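Local coordinates for protein probable dipeptidase (Pseudomonas aeruginosa, PDB 3B40) that probably acts as a metal-dependent dipeptidase of the membrane dipeptidase (M19) family, hydrolysing dipeptides, at residues 90-93 and 94-97; 30-33 and 34-37; 137-140 and 141-144. The protein carries 11 engineered substitutions. All coordinates share one frame; numbering follows the deposited sequence.

Contact 1. Residues 90-93 and 94-97; sequences EARH and QQEI. With CA (calcium ion), chain F.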
ATOM      1  N   GLU A  90       7.926  14.632 -14.667  1.00 28.32           N
ATOM      2  CA  GLU A  90       8.494  13.280 -14.666  1.00 28.03           C
ATOM      3  C   GLU A  90       7.583  12.293 -13.940  1.00 26.04           C
ATOM      4  O   GLU A  90       7.355  11.184 -14.413  1.00 25.77           O
ATOM      5  CB  GLU A  90       9.869  13.266 -14.012  1.00 27.88           C
ATOM      6  CG  GLU A  90      10.648  11.993 -14.329  1.00 33.50           C
ATOM      7  CD  GLU A  90      10.983  11.884 -15.818  1.00 38.36           C
ATOM      8  OE1 GLU A  90      11.339  12.927 -16.417  1.00 40.09           O
ATOM      9  OE2 GLU A  90      10.869  10.769 -16.390  1.00 40.38           O
ATOM     10  N   ALA A  91       7.075  12.714 -12.782  1.00 25.30           N
ATOM     11  CA  ALA A  91       6.155  11.921 -11.987  1.00 23.91           C
ATOM     12  C   ALA A  91       4.898  11.605 -12.808  1.00 23.55           C
ATOM     13  O   ALA A  91       4.360  10.506 -12.709  1.00 23.04           O
ATOM     14  CB  ALA A  91       5.817  12.646 -10.665  1.00 23.84           C
ATOM     15  N   ARG A  92       4.476  12.548 -13.657  1.00 23.41           N
ATOM     16  CA  ARG A  92       3.353  12.335 -14.602  1.00 23.68           C
ATOM     17  C   ARG A  92       3.665  11.295 -15.684  1.00 23.62           C
ATOM     18  O   ARG A  92       2.814  10.485 -16.054  1.00 22.76           O
ATOM     19  CB  ARG A  92       2.945  13.635 -15.269  1.00 23.93           C
ATOM     20  CG  ARG A  92       2.277  14.636 -14.348  1.00 26.38           C
ATOM     21  CD  ARG A  92       1.615  15.779 -15.157  1.00 29.07           C
ATOM     22  NE  ARG A  92       1.130  16.792 -14.224  1.00 33.76           N
ATOM     23  CZ  ARG A  92       1.625  18.024 -14.112  1.00 33.96           C
ATOM     24  NH1 ARG A  92       2.596  18.445 -14.932  1.00 34.31           N
ATOM     25  NH2 ARG A  92       1.112  18.841 -13.202  1.00 33.11           N
ATOM     26  N   HIS A  93       4.892  11.318 -16.184  1.00 23.34           N
ATOM     27  CA  HIS A  93       5.374  10.261 -17.074  1.00 23.69           C
ATOM     28  C   HIS A  93       5.365   8.869 -16.421  1.00 22.14           C
ATOM     29  O   HIS A  93       5.011   7.905 -17.067  1.00 22.12           O
ATOM     30  CB  HIS A  93       6.772  10.596 -17.575  1.00 24.19           C
ATOM     31  CG  HIS A  93       6.818  11.802 -18.463  1.00 28.92           C
ATOM     32  ND1 HIS A  93       7.997  12.442 -18.788  1.00 32.89           N
ATOM     33  CD2 HIS A  93       5.830  12.492 -19.082  1.00 31.44           C
ATOM     34  CE1 HIS A  93       7.732  13.470 -19.574  1.00 34.06           C
ATOM     35  NE2 HIS A  93       6.424  13.524 -19.766  1.00 32.96           N
ATOM     36  N   GLN A  94       5.734   8.785 -15.148  1.00 21.17           N
ATOM     37  CA  GLN A  94       5.669   7.534 -14.368  1.00 20.60           C
ATOM     38  C   GLN A  94       4.208   7.019 -14.304  1.00 20.28           C
ATOM     39  O   GLN A  94       3.967   5.814 -14.458  1.00 20.00           O
ATOM     40  CB  GLN A  94       6.233   7.723 -12.950  1.00 20.58           C
ATOM     41  CG  GLN A  94       7.719   8.129 -12.862  1.00 21.84           C
ATOM     42  CD  GLN A  94       8.119   8.823 -11.539  1.00 21.78           C
ATOM     43  OE1 GLN A  94       7.547   8.570 -10.470  1.00 21.72           O
ATOM     44  NE2 GLN A  94       9.121   9.708 -11.620  1.00 23.20           N
ATOM     45  N   GLN A  95       3.241   7.931 -14.114  1.00 19.13           N
ATOM     46  CA  GLN A  95       1.808   7.562 -14.081  1.00 18.67           C
ATOM     47  C   GLN A  95       1.357   7.066 -15.443  1.00 18.96           C
ATOM     48  O   GLN A  95       0.654   6.061 -15.540  1.00 18.23           O
ATOM     49  CB  GLN A  95       0.905   8.736 -13.710  1.00 17.81           C
ATOM     50  CG  GLN A  95       1.082   9.362 -12.336  1.00 17.10           C
ATOM     51  CD  GLN A  95       0.053  10.458 -12.127  1.00 19.35           C
ATOM     52  OE1 GLN A  95      -0.011  11.427 -12.906  1.00 20.56           O
ATOM     53  NE2 GLN A  95      -0.755  10.323 -11.083  1.00 16.97           N
ATOM     54  N   GLU A  96       1.750   7.778 -16.494  1.00 18.44           N
ATOM     55  CA  GLU A  96       1.319   7.398 -17.835  1.00 18.96           C
ATOM     56  C   GLU A  96       1.875   6.017 -18.249  1.00 18.12           C
ATOM     57  O   GLU A  96       1.173   5.241 -18.860  1.00 17.59           O
ATOM     58  CB  GLU A  96       1.694   8.463 -18.852  1.00 19.96           C
ATOM     59  CG  GLU A  96       0.877   9.761 -18.733  1.00 23.14           C
ATOM     60  CD  GLU A  96      -0.620   9.585 -19.049  1.00 27.82           C
ATOM     61  OE1 GLU A  96      -0.975   8.863 -20.010  1.00 30.53           O
ATOM     62  OE2 GLU A  96      -1.444  10.191 -18.335  1.00 29.33           O
ATOM     63  N   ILE A  97       3.141   5.752 -17.925  1.00 17.70           N
ATOM     64  CA  ILE A  97       3.758   4.458 -18.146  1.00 17.81           C
ATOM     65  C   ILE A  97       2.949   3.360 -17.473  1.00 18.00           C
ATOM     66  O   ILE A  97       2.621   2.350 -18.110  1.00 17.51           O
ATOM     67  CB  ILE A  97       5.249   4.452 -17.697  1.00 18.34           C
ATOM     68  CG1 ILE A  97       6.060   5.360 -18.652  1.00 18.53           C
ATOM     69  CG2 ILE A  97       5.822   2.999 -17.666  1.00 18.12           C
ATOM     70  CD1 ILE A  97       7.476   5.545 -18.281  1.00 22.02           C
TER
HETATM   71 CA    CA F 451       5.241  15.826 -20.238  1.00 55.06          CA
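Four successive i to i+4 hydrogen bonds join residues 90-93 to 94-97 as two successive turns of helix 87-108, Gln-94 N to Glu-90 O at 3.0 Å opening the series and Ile-97 N to His-93 O, the straightest at 167°, closing it. Over this backbone the Gln-94 side chain lies back along the first turn and carries most of the side-chain contact: its CG stands beside its own backbone N (chi1 -62°) and the chain then runs extended, which lays the amide against Ala-91, with Gln-94 CD 3.7 Å from Ala-91 CA. Gln-94 NE2 lies 3.9 Å from Glu-90 CG, the two side chains crossing at about a right angle, so Glu-90 offers its methylene there. Gln-94 OE1 takes its hydrogen bond from the backbone N of Trp-70 in a neighbouring loop. Gln-95 and Arg-92 run side by side in the same direction, Gln-95 OE1 lying 4.2 Å from Arg-92 CG, in a loose apolar-to-polar contact. Ile-97 instead lies against a main-chain carbonyl, its CG1 3.2 Å from His-93 O, while Glu-96 bends away at chi2 toward a salt bridge with Arg-156. The imidazole of His-93 leans off the helix, and His-93 NE2 binds calcium at 2.6 Å together with Asp-89, which sits four residues earlier on the same helix. That spacing is the classic i, i+4 metal-binding pair: one helical turn brings both ligands to the same side, here near the N-terminal end of helix 87-108, which packs against the TIM-barrel-like fold of the family.

Contact 2. Residues 30-33 and 34-37; sequences TVPL and DFGT. Engineered in segment 30-33: Val-31 (natural residue Ile), Leu-33 (natural residue Pro).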
ATOM      1  N   THR A  30       2.713  -2.973  -6.363  1.00 14.61           N
ATOM      2  CA  THR A  30       3.285  -1.936  -7.195  1.00 15.60           C
ATOM      3  C   THR A  30       3.507  -2.488  -8.576  1.00 15.43           C
ATOM      4  O   THR A  30       3.880  -3.665  -8.735  1.00 15.34           O
ATOM      5  CB  THR A  30       4.619  -1.420  -6.597  1.00 15.56           C
ATOM      6  OG1 THR A  30       4.322  -0.678  -5.432  1.00 17.64           O
ATOM      7  CG2 THR A  30       5.402  -0.528  -7.575  1.00 16.73           C
ATOM      8  N   VAL A  31       3.263  -1.644  -9.572  1.00 16.36           N
ATOM      9  CA  VAL A  31       3.619  -1.941 -10.978  1.00 16.85           C
ATOM     10  C   VAL A  31       5.043  -1.398 -11.256  1.00 18.27           C
ATOM     11  O   VAL A  31       5.258  -0.172 -11.218  1.00 17.80           O
ATOM     12  CB  VAL A  31       2.611  -1.256 -11.964  1.00 18.05           C
ATOM     13  CG1 VAL A  31       2.897  -1.652 -13.443  1.00 17.61           C
ATOM     14  CG2 VAL A  31       1.161  -1.535 -11.580  1.00 15.39           C
ATOM     15  N   PRO A  32       6.021  -2.307 -11.535  1.00 19.03           N
ATOM     16  CA  PRO A  32       7.390  -1.934 -11.932  1.00 19.12           C
ATOM     17  C   PRO A  32       7.334  -1.239 -13.283  1.00 18.86           C
ATOM     18  O   PRO A  32       6.573  -1.661 -14.171  1.00 18.67           O
ATOM     19  CB  PRO A  32       8.105  -3.300 -12.068  1.00 19.35           C
ATOM     20  CG  PRO A  32       7.252  -4.259 -11.247  1.00 19.50           C
ATOM     21  CD  PRO A  32       5.851  -3.770 -11.515  1.00 19.45           C
ATOM     22  N   LEU A  33       8.109  -0.178 -13.453  1.00 18.84           N
ATOM     23  CA  LEU A  33       8.044   0.572 -14.709  1.00 18.64           C
ATOM     24  C   LEU A  33       8.412  -0.251 -15.971  1.00 18.59           C
ATOM     25  O   LEU A  33       8.066   0.117 -17.083  1.00 17.73           O
ATOM     26  CB  LEU A  33       8.911   1.836 -14.611  1.00 18.47           C
ATOM     27  CG  LEU A  33       8.281   2.867 -13.676  1.00 18.54           C
ATOM     28  CD1 LEU A  33       9.327   3.863 -13.132  1.00 18.20           C
ATOM     29  CD2 LEU A  33       7.143   3.572 -14.414  1.00 17.31           C
ATOM     30  N   ASP A  34       9.119  -1.353 -15.787  1.00 18.89           N
ATOM     31  CA  ASP A  34       9.502  -2.208 -16.919  1.00 20.68           C
ATOM     32  C   ASP A  34       8.662  -3.488 -16.993  1.00 20.18           C
ATOM     33  O   ASP A  34       9.035  -4.451 -17.649  1.00 20.11           O
ATOM     34  CB  ASP A  34      11.009  -2.532 -16.849  1.00 20.46           C
ATOM     35  CG  ASP A  34      11.366  -3.413 -15.652  1.00 23.06           C
ATOM     36  OD1 ASP A  34      10.476  -3.653 -14.800  1.00 22.35           O
ATOM     37  OD2 ASP A  34      12.540  -3.863 -15.561  1.00 25.91           O
ATOM     38  N   PHE A  35       7.531  -3.503 -16.294  1.00 20.84           N
ATOM     39  CA  PHE A  35       6.694  -4.686 -16.228  1.00 20.74           C
ATOM     40  C   PHE A  35       6.119  -4.911 -17.625  1.00 22.08           C
ATOM     41  O   PHE A  35       5.651  -3.970 -18.259  1.00 21.20           O
ATOM     42  CB  PHE A  35       5.562  -4.441 -15.221  1.00 21.13           C
ATOM     43  CG  PHE A  35       4.787  -5.670 -14.847  1.00 18.66           C
ATOM     44  CD1 PHE A  35       5.438  -6.853 -14.497  1.00 19.21           C
ATOM     45  CD2 PHE A  35       3.401  -5.613 -14.773  1.00 16.98           C
ATOM     46  CE1 PHE A  35       4.708  -7.976 -14.126  1.00 20.54           C
ATOM     47  CE2 PHE A  35       2.666  -6.720 -14.393  1.00 21.23           C
ATOM     48  CZ  PHE A  35       3.325  -7.912 -14.068  1.00 18.97           C
ATOM     49  N   GLY A  36       6.189  -6.148 -18.106  1.00 22.46           N
ATOM     50  CA  GLY A  36       5.750  -6.480 -19.449  1.00 24.56           C
ATOM     51  C   GLY A  36       6.841  -6.380 -20.510  1.00 25.72           C
ATOM     52  O   GLY A  36       6.551  -6.540 -21.691  1.00 26.20           O
ATOM     53  N   THR A  37       8.084  -6.113 -20.100  1.00 26.02           N
ATOM     54  CA  THR A  37       9.214  -6.002 -21.041  1.00 25.68           C
ATOM     55  C   THR A  37      10.014  -7.287 -20.987  1.00 25.97           C
ATOM     56  O   THR A  37       9.766  -8.155 -20.129  1.00 25.79           O
ATOM     57  CB  THR A  37      10.167  -4.817 -20.725  1.00 25.29           C
ATOM     58  OG1 THR A  37      10.793  -5.014 -19.448  1.00 25.64           O
ATOM     59  CG2 THR A  37       9.424  -3.512 -20.718  1.00 25.91           C
TER
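Pro-32 and Phe-35 meet across a tight reversal of the chain, and apolar contact is the first element of it. The pyrrolidine ring puts Pro-32 CD 3.8 Å from Phe-35 CB, and the two side chains pass each other at a slant. Phe-35 has CG anti to its own nitrogen (chi1 -168°), a torsion that carries the phenyl group past the proline toward Val-31, whose CG1 lies 4.2 Å from Phe-35 CD2. Val-31 is an engineered residue, as is Leu-33, which points away from the second half of the turn and rests on Ile-97 of helix 87-108. The same helix receives the phenyl ring through Ile-101 and Met-105.

Backbone hydrogen bonding comes second. Phe-35 N donates to Pro-32 O at 3.0 Å, closing a type I beta turn. A type II turn follows from Asp-34 to Thr-37, where Asp-34 O accepts twice: from Thr-37 N at 3.1 Å and from Thr-37 OG1 at 2.6 Å. The hydroxyl approaches in the carbonyl plane, on a lone pair. Gly-36 takes the positive phi of this second turn, and with Thr-37 it faces Asn-40 in a G1 beta bulge.

The polar side chain of Asp-34 makes the third group. Its carboxylate turns back over the first turn, Asp-34 OD1 lying 3.6 Å from Pro-32 CB, and the same oxygen accepts a hydrogen bond from Asn-40 ND2. Overlapping turns thus combine two kinds of chemistry: the phenyl ring is buried among apolar groups, while Asp-34 O is held by two donors of Thr-37 and its carboxylate by Asn-40, so main-chain and side-chain polar bonds both hold the second turn.

Contact 3. Residues 137-140 and 141-144; sequences MLNA and YPLG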
ATOM      1  N   MET A 137      -4.674   4.651  -7.651  1.00 16.44           N
ATOM      2  CA  MET A 137      -3.772   5.769  -7.875  1.00 16.19           C
ATOM      3  C   MET A 137      -3.284   6.116  -6.482  1.00 17.33           C
ATOM      4  O   MET A 137      -4.085   6.145  -5.541  1.00 18.23           O
ATOM      5  CB  MET A 137      -4.545   6.949  -8.518  1.00 15.94           C
ATOM      6  CG  MET A 137      -3.715   8.181  -8.849  1.00 15.83           C
ATOM      7  SD  MET A 137      -4.315   9.243 -10.199  1.00 15.21           S
ATOM      8  CE  MET A 137      -5.636  10.057  -9.392  1.00 15.25           C
ATOM      9  N   LEU A 138      -1.983   6.334  -6.326  1.00 17.58           N
ATOM     10  CA  LEU A 138      -1.455   6.724  -5.033  1.00 18.84           C
ATOM     11  C   LEU A 138      -0.529   7.896  -5.262  1.00 19.00           C
ATOM     12  O   LEU A 138       0.321   7.840  -6.153  1.00 20.15           O
ATOM     13  CB  LEU A 138      -0.742   5.543  -4.331  1.00 18.31           C
ATOM     14  CG  LEU A 138      -0.169   5.713  -2.915  1.00 18.13           C
ATOM     15  CD1 LEU A 138      -1.272   5.859  -1.878  1.00 13.09           C
ATOM     16  CD2 LEU A 138       0.695   4.496  -2.547  1.00 18.24           C
ATOM     17  N   ASN A 139      -0.751   8.960  -4.488  1.00 19.66           N
ATOM     18  CA  ASN A 139       0.089  10.179  -4.446  1.00 18.84           C
ATOM     19  C   ASN A 139      -0.469  11.344  -5.284  1.00 19.06           C
ATOM     20  O   ASN A 139      -0.537  11.262  -6.523  1.00 18.89           O
ATOM     21  CB  ASN A 139       1.516   9.884  -4.878  1.00 18.91           C
ATOM     22  CG  ASN A 139       2.508  10.944  -4.417  1.00 18.99           C
ATOM     23  OD1 ASN A 139       2.196  11.807  -3.587  1.00 14.91           O
ATOM     24  ND2 ASN A 139       3.727  10.839  -4.915  1.00 17.73           N
ATOM     25  N   ALA A 140      -0.863  12.428  -4.616  1.00 17.92           N
ATOM     26  CA  ALA A 140      -1.380  13.612  -5.329  1.00 17.52           C
ATOM     27  C   ALA A 140      -0.279  14.469  -5.980  1.00 18.26           C
ATOM     28  O   ALA A 140      -0.582  15.356  -6.776  1.00 18.05           O
ATOM     29  CB  ALA A 140      -2.211  14.470  -4.379  1.00 17.30           C
ATOM     30  N   TYR A 141       0.989  14.211  -5.630  1.00 19.00           N
ATOM     31  CA  TYR A 141       2.124  14.966  -6.180  1.00 20.64           C
ATOM     32  C   TYR A 141       2.090  15.179  -7.719  1.00 21.38           C
ATOM     33  O   TYR A 141       2.199  16.313  -8.179  1.00 22.37           O
ATOM     34  CB  TYR A 141       3.455  14.368  -5.710  1.00 20.59           C
ATOM     35  CG  TYR A 141       4.669  15.024  -6.344  1.00 22.24           C
ATOM     36  CD1 TYR A 141       5.174  16.238  -5.839  1.00 21.98           C
ATOM     37  CD2 TYR A 141       5.320  14.437  -7.447  1.00 19.44           C
ATOM     38  CE1 TYR A 141       6.285  16.854  -6.414  1.00 21.08           C
ATOM     39  CE2 TYR A 141       6.439  15.065  -8.035  1.00 20.88           C
ATOM     40  CZ  TYR A 141       6.908  16.261  -7.506  1.00 20.23           C
ATOM     41  OH  TYR A 141       8.003  16.872  -8.069  1.00 22.66           O
ATOM     42  N   PRO A 142       1.914  14.111  -8.528  1.00 22.30           N
ATOM     43  CA  PRO A 142       1.897  14.371  -9.979  1.00 22.43           C
ATOM     44  C   PRO A 142       0.775  15.292 -10.492  1.00 23.29           C
ATOM     45  O   PRO A 142       0.875  15.812 -11.615  1.00 23.00           O
ATOM     46  CB  PRO A 142       1.696  12.986 -10.576  1.00 23.68           C
ATOM     47  CG  PRO A 142       2.100  12.017  -9.502  1.00 22.55           C
ATOM     48  CD  PRO A 142       1.760  12.675  -8.221  1.00 22.56           C
ATOM     49  N   LEU A 143      -0.275  15.506  -9.694  1.00 23.21           N
ATOM     50  CA  LEU A 143      -1.476  16.175 -10.197  1.00 24.38           C
ATOM     51  C   LEU A 143      -1.433  17.708 -10.125  1.00 25.77           C
ATOM     52  O   LEU A 143      -2.303  18.361 -10.701  1.00 26.19           O
ATOM     53  CB  LEU A 143      -2.749  15.662  -9.501  1.00 23.96           C
ATOM     54  CG  LEU A 143      -3.050  14.168  -9.305  1.00 23.25           C
ATOM     55  CD1 LEU A 143      -4.442  14.000  -8.676  1.00 21.49           C
ATOM     56  CD2 LEU A 143      -2.945  13.436 -10.639  1.00 21.32           C
ATOM     57  N   GLY A 144      -0.470  18.287  -9.410  1.00 26.22           N
ATOM     58  CA  GLY A 144      -0.397  19.756  -9.312  1.00 27.49           C
ATOM     59  C   GLY A 144      -1.629  20.305  -8.607  1.00 28.20           C
ATOM     60  O   GLY A 144      -2.142  19.661  -7.691  1.00 28.65           O
TER
HETATM   61  O   HOH W   1      -0.483  17.774  -5.853  1.00 34.61           O
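Asn-139 lies alongside the root of Tyr-141, its amide overlapping the tyrosine CB, with both Asn-139 OD1 and ND2 3.6 Å from that carbon. The two side chains run in the same direction, amide and phenol planes 21° apart. OD1 also accepts a weak hydrogen bond from Tyr-141 N, long at 3.4 Å although nearly straight at 165°. On the other branch of the amide, ND2 donates to Gly-69 O, the strongest polar partner of this side chain, which anchors the group to a neighbouring loop.

The chain then enters a short 3-10 segment, 141-143. Leu-143 N binds Ala-140 O at 2.9 Å, and a water donates to the same oxygen at 2.6 Å and also to Gly-144 O, bridging the two ends of the turn. Pro-142, with no N-H to offer, presses its CD on Asn-139 O at 3.2 Å.

Apolar contact spans the reversal. Met-137 and Leu-143 reach toward each other tip to tip, Met-137 CE to Leu-143 CD1 at 4.2 Å; the methionine starts anti to its nitrogen (chi1 -178°) and bends only at chi3, bringing the methyl to the leucine. Phe-161 of strand 160-162 and Trp-153 of helix 148-155 touch both residues, while Tyr-141 leans away onto helix 87-108. This is the C-terminal end of a parallel barrel strand, where the chain leaves strand 131-138 through a tight 3-10 turn on its way to helix 148-155, as in the beta-alpha units of a TIM barrel.

Overall arrangement
Helix 87-108 ties the three contacts together. Contact 1 is two turns of it, and contacts 2 and 3 rest against them, their centres about 13 and 10 Å from that of contact 1. Leu-33 CD2 of contact 2 packs on Ile-97 CG2 at 3.6 Å. Contact 3 meets Ala-91 through Tyr-141, its CE2 3.6 Å from Ala-91 CB, and Gln-95 through Pro-142 and Met-137. Contacts 2 and 3 do not touch, their nearest atoms staying about 7 Å apart. His-93 of contact 1 binds a calcium ion together with Asp-89; the side chains of Pro-142 and Leu-33 lie about 11 and 14 Å from this ion, too far to bind it.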